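Local atomic coordinates of putative endoribonuclease (Klebsiella pneumoniae, PDB entry 3LYB), a protein that is a putative endoribonuclease of the L-PSP family, in the YjgF-like clan, and may cleave RNA, as the family name suggests, though its substrate is not established. Residues I29-F43 and Q66-I80. Residues are numbered along the deposited sequence; the frame is centred on the assembly and turned at random.
Sequences IIPVNPLTGTIVNGF and QGPILAQSWYVLESI. With CA (calcium ion), chain F.
The side-chain amide of Gln72 holds the loop 29-43 to the helix. Its NE2 donates to Val40 O at 3.0 Å. The donor lies almost on the extension of the C=O bond, with a C=O...N angle of 176°, while the N-H itself is moderately bent; the acceptor lies near the amide plane. NE2 also donates to Thr138 O and OE1 accepts from Leu140 N, so both ends of the amide are held. These bonds should fix its rotation and tie helix, loop and the approach to strand 141-148 together. Pro31 lies across the same side chain, with its CG 3.5 Å from Gln72 CG. Pro31 is the centre of an inverse gamma turn, closed by Val32 N to Ile30 O.

One turn on, Tyr75 points toward the loop from its CB. With CG roughly anti to the backbone N (chi1 -155°), the ring extends alongside Val40 and on to Asn33. Val40 CG2 sits over one ring face, 3.6 Å from the centroid, in a CH-pi contact. Its other methyl, CG1, packs on Ala71 CB at 3.7 Å. The tyrosine OH ends beside Asn33, whose amide plane stands 69° from the ring. Farther along the helix, Val76 CG2 packs against Pro31 CD, and Ile29 CG2 meets Ser79 CB at 3.8 Å.

At the other end the backbones come close. Gly42 CA and Pro68 CA are 4.0 Å apart. Gly67 CA lies over one face of the Phe43 ring, 3.8 Å from its centroid, and Leu70 CD1 approaches the ring obliquely. Asn41 points away from the helix, and its OD1 binds a calcium ion together with Asp45. The arrangement belongs to the YjgF-like alpha/beta fold: a loop following strand 23-26 lies along helix 60-85, which packs on the mixed sheet through strand 141-148.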
# COMPACT_ATOMS: atom_id res chain seq x y z
N ILE B 29 -0.69 -31.36 0.06
CA ILE B 29 -0.51 -31.55 -1.39
C ILE B 29 -0.84 -30.29 -2.19
O ILE B 29 -1.78 -29.57 -1.89
CB ILE B 29 -1.25 -32.82 -1.90
CG1 ILE B 29 -0.39 -34.05 -1.60
CG2 ILE B 29 -1.53 -32.74 -3.43
CD1 ILE B 29 -1.14 -35.36 -1.56
N ILE B 30 -0.01 -30.02 -3.18
CA ILE B 30 -0.20 -28.87 -4.05
C ILE B 30 -0.39 -29.32 -5.52
O ILE B 30 0.01 -30.42 -5.88
CB ILE B 30 0.99 -27.89 -3.93
CG1 ILE B 30 2.30 -28.66 -3.87
CG2 ILE B 30 0.85 -27.02 -2.68
CD1 ILE B 30 3.45 -27.91 -4.54
N PRO B 31 -1.00 -28.47 -6.36
CA PRO B 31 -1.28 -28.90 -7.74
C PRO B 31 -0.07 -28.83 -8.69
O PRO B 31 -0.05 -28.02 -9.61
CB PRO B 31 -2.35 -27.92 -8.19
CG PRO B 31 -2.03 -26.67 -7.41
CD PRO B 31 -1.48 -27.11 -6.09
N VAL B 32 0.93 -29.68 -8.45
CA VAL B 32 2.07 -29.76 -9.34
C VAL B 32 2.12 -31.11 -10.02
O VAL B 32 1.80 -32.14 -9.40
CB VAL B 32 3.41 -29.56 -8.62
CG1 VAL B 32 3.41 -28.25 -7.82
CG2 VAL B 32 3.75 -30.77 -7.73
N ASN B 33 2.53 -31.10 -11.28
CA ASN B 33 2.79 -32.33 -12.00
C ASN B 33 4.03 -33.02 -11.39
O ASN B 33 5.10 -32.40 -11.34
CB ASN B 33 3.00 -32.06 -13.48
CG ASN B 33 2.20 -33.00 -14.36
OD1 ASN B 33 2.17 -34.21 -14.12
ND2 ASN B 33 1.55 -32.45 -15.40
N PRO B 34 3.88 -34.27 -10.89
CA PRO B 34 5.11 -34.96 -10.43
C PRO B 34 6.08 -35.19 -11.59
O PRO B 34 7.28 -35.31 -11.38
CB PRO B 34 4.58 -36.30 -9.88
CG PRO B 34 3.12 -36.05 -9.57
CD PRO B 34 2.67 -35.07 -10.64
N LEU B 35 5.53 -35.22 -12.81
CA LEU B 35 6.33 -35.39 -14.03
C LEU B 35 6.94 -34.04 -14.46
O LEU B 35 8.03 -33.68 -14.00
CB LEU B 35 5.49 -36.00 -15.16
N THR B 36 6.21 -33.31 -15.30
CA THR B 36 6.68 -32.04 -15.86
C THR B 36 7.37 -31.13 -14.84
O THR B 36 8.42 -30.54 -15.13
CB THR B 36 5.52 -31.28 -16.53
N GLY B 37 6.81 -31.06 -13.64
CA GLY B 37 7.20 -30.03 -12.66
C GLY B 37 6.34 -28.80 -12.87
O GLY B 37 6.60 -27.74 -12.30
N THR B 38 5.29 -28.95 -13.69
CA THR B 38 4.36 -27.87 -14.01
C THR B 38 3.39 -27.63 -12.85
O THR B 38 2.92 -28.58 -12.21
CB THR B 38 3.51 -28.17 -15.28
OG1 THR B 38 4.16 -29.14 -16.13
CG2 THR B 38 3.21 -26.87 -16.07
N ILE B 39 3.12 -26.35 -12.59
CA ILE B 39 2.01 -25.91 -11.76
C ILE B 39 0.78 -25.93 -12.64
O ILE B 39 0.78 -25.35 -13.72
CB ILE B 39 2.18 -24.43 -11.27
CG1 ILE B 39 3.52 -24.18 -10.56
CG2 ILE B 39 0.99 -23.99 -10.41
CD1 ILE B 39 3.86 -25.16 -9.43
N VAL B 40 -0.28 -26.58 -12.16
CA VAL B 40 -1.57 -26.62 -12.83
C VAL B 40 -2.17 -25.22 -12.92
O VAL B 40 -2.33 -24.56 -11.91
CB VAL B 40 -2.52 -27.55 -12.07
CG1 VAL B 40 -3.90 -27.53 -12.69
CG2 VAL B 40 -1.95 -28.96 -12.06
N ASN B 41 -2.51 -24.77 -14.12
CA ASN B 41 -2.93 -23.36 -14.26
C ASN B 41 -4.31 -23.09 -14.88
O ASN B 41 -4.74 -21.95 -14.97
CB ASN B 41 -1.83 -22.49 -14.91
CG ASN B 41 -1.42 -22.98 -16.30
OD1 ASN B 41 -1.25 -24.18 -16.57
ND2 ASN B 41 -1.20 -22.02 -17.19
N GLY B 42 -5.01 -24.15 -15.27
CA GLY B 42 -6.33 -23.99 -15.85
C GLY B 42 -6.82 -25.30 -16.40
O GLY B 42 -6.16 -26.33 -16.23
N PHE B 43 -7.97 -25.24 -17.07
CA PHE B 43 -8.65 -26.43 -17.63
C PHE B 43 -7.80 -27.32 -18.54
O PHE B 43 -7.91 -28.56 -18.49
CB PHE B 43 -9.91 -26.02 -18.39
CG PHE B 43 -11.03 -25.64 -17.50
CD1 PHE B 43 -11.39 -26.45 -16.42
CD2 PHE B 43 -11.75 -24.47 -17.73
CE1 PHE B 43 -12.45 -26.11 -15.59
CE2 PHE B 43 -12.82 -24.12 -16.90
CZ PHE B 43 -13.16 -24.94 -15.82
N GLN B 66 -12.49 -19.05 -13.82
CA GLN B 66 -12.76 -20.21 -12.95
C GLN B 66 -11.80 -21.38 -13.13
O GLN B 66 -11.57 -22.17 -12.20
CB GLN B 66 -14.23 -20.67 -13.05
CG GLN B 66 -14.71 -21.03 -14.45
CD GLN B 66 -16.00 -21.87 -14.44
OE1 GLN B 66 -16.64 -22.07 -13.40
NE2 GLN B 66 -16.36 -22.37 -15.61
N GLY B 67 -11.21 -21.46 -14.31
CA GLY B 67 -10.31 -22.56 -14.66
C GLY B 67 -9.24 -22.87 -13.65
O GLY B 67 -9.06 -24.05 -13.29
N PRO B 68 -8.51 -21.85 -13.18
CA PRO B 68 -7.33 -22.21 -12.38
C PRO B 68 -7.64 -22.82 -11.00
O PRO B 68 -7.01 -23.82 -10.60
CB PRO B 68 -6.55 -20.90 -12.28
CG PRO B 68 -6.99 -20.15 -13.55
CD PRO B 68 -8.45 -20.44 -13.63
N ILE B 69 -8.60 -22.24 -10.28
CA ILE B 69 -8.97 -22.77 -8.98
C ILE B 69 -9.63 -24.17 -9.10
O ILE B 69 -9.36 -25.06 -8.27
CB ILE B 69 -9.83 -21.77 -8.17
CG1 ILE B 69 -10.17 -22.29 -6.77
CG2 ILE B 69 -11.10 -21.47 -8.89
CD1 ILE B 69 -8.99 -22.85 -5.99
N LEU B 70 -10.47 -24.36 -10.13
CA LEU B 70 -11.16 -25.63 -10.34
C LEU B 70 -10.14 -26.69 -10.67
O LEU B 70 -10.07 -27.73 -10.02
CB LEU B 70 -12.22 -25.50 -11.45
CG LEU B 70 -13.48 -24.66 -11.13
CD1 LEU B 70 -14.34 -24.42 -12.39
CD2 LEU B 70 -14.31 -25.26 -10.00
N ALA B 71 -9.29 -26.40 -11.65
CA ALA B 71 -8.25 -27.32 -12.06
C ALA B 71 -7.32 -27.68 -10.92
O ALA B 71 -7.01 -28.85 -10.74
CB ALA B 71 -7.48 -26.75 -13.23
N GLN B 72 -6.85 -26.69 -10.16
CA GLN B 72 -5.93 -26.96 -9.05
C GLN B 72 -6.62 -27.77 -7.94
O GLN B 72 -6.02 -28.69 -7.37
CB GLN B 72 -5.35 -25.66 -8.49
CG GLN B 72 -4.31 -24.95 -9.40
CD GLN B 72 -3.66 -23.75 -8.72
OE1 GLN B 72 -3.86 -23.52 -7.54
NE2 GLN B 72 -2.90 -22.99 -9.47
N SER B 73 -7.87 -27.45 -7.66
CA SER B 73 -8.57 -28.18 -6.62
C SER B 73 -8.69 -29.63 -7.04
O SER B 73 -8.42 -30.55 -6.25
CB SER B 73 -9.95 -27.58 -6.36
OG SER B 73 -9.84 -26.23 -5.95
N TRP B 74 -9.08 -29.82 -8.29
CA TRP B 74 -9.37 -31.15 -8.75
C TRP B 74 -8.07 -31.93 -8.66
O TRP B 74 -8.00 -33.00 -8.04
CB TRP B 74 -9.97 -31.16 -10.16
CG TRP B 74 -10.03 -32.56 -10.68
CD1 TRP B 74 -11.02 -33.48 -10.43
CD2 TRP B 74 -9.03 -33.23 -11.45
NE1 TRP B 74 -10.70 -34.68 -11.04
CE2 TRP B 74 -9.49 -34.55 -11.67
CE3 TRP B 74 -7.80 -32.84 -11.99
CZ2 TRP B 74 -8.75 -35.49 -12.41
CZ3 TRP B 74 -7.06 -33.77 -12.74
CH2 TRP B 74 -7.55 -35.08 -12.95
N TYR B 75 -7.02 -31.36 -9.24
CA TYR B 75 -5.72 -31.98 -9.27
C TYR B 75 -5.23 -32.40 -7.88
O TYR B 75 -4.60 -33.42 -7.72
CB TYR B 75 -4.72 -31.03 -9.93
CG TYR B 75 -3.56 -31.75 -10.54
CD1 TYR B 75 -3.57 -32.11 -11.89
CD2 TYR B 75 -2.45 -32.10 -9.76
CE1 TYR B 75 -2.49 -32.80 -12.46
CE2 TYR B 75 -1.36 -32.78 -10.31
CZ TYR B 75 -1.40 -33.14 -11.66
OH TYR B 75 -0.31 -33.82 -12.20
N VAL B 76 -5.53 -31.59 -6.88
CA VAL B 76 -5.05 -31.87 -5.55
C VAL B 76 -5.87 -32.97 -4.92
O VAL B 76 -5.32 -33.89 -4.31
CB VAL B 76 -5.11 -30.60 -4.65
CG1 VAL B 76 -5.15 -30.97 -3.15
CG2 VAL B 76 -3.94 -29.73 -4.93
N LEU B 77 -7.19 -32.84 -5.05
CA LEU B 77 -8.11 -33.81 -4.50
C LEU B 77 -7.91 -35.21 -5.10
O LEU B 77 -7.86 -36.19 -4.36
CB LEU B 77 -9.54 -33.33 -4.66
CG LEU B 77 -9.90 -32.22 -3.67
CD1 LEU B 77 -11.29 -31.68 -3.95
CD2 LEU B 77 -9.80 -32.69 -2.22
N GLU B 78 -7.75 -35.27 -6.42
CA GLU B 78 -7.44 -36.52 -7.11
C GLU B 78 -6.09 -37.11 -6.69
O GLU B 78 -5.95 -38.33 -6.61
CB GLU B 78 -7.53 -36.34 -8.63
CG GLU B 78 -7.12 -37.56 -9.48
CD GLU B 78 -8.11 -38.75 -9.42
OE1 GLU B 78 -9.24 -38.59 -8.89
OE2 GLU B 78 -7.74 -39.84 -9.93
N SER B 79 -5.10 -36.26 -6.42
CA SER B 79 -3.82 -36.73 -5.89
C SER B 79 -4.04 -37.45 -4.57
O SER B 79 -3.50 -38.52 -4.35
CB SER B 79 -2.86 -35.56 -5.64
OG SER B 79 -2.45 -34.99 -6.87
N ILE B 80 -4.85 -36.84 -3.71
CA ILE B 80 -5.16 -37.42 -2.42
C ILE B 80 -5.75 -38.78 -2.68
O ILE B 80 -5.22 -39.76 -2.19
CB ILE B 80 -6.06 -36.51 -1.55
CG1 ILE B 80 -5.21 -35.36 -0.98
CG2 ILE B 80 -6.68 -37.28 -0.40
CD1 ILE B 80 -6.02 -34.18 -0.47
CA CA F . 0.06 -25.70 -17.97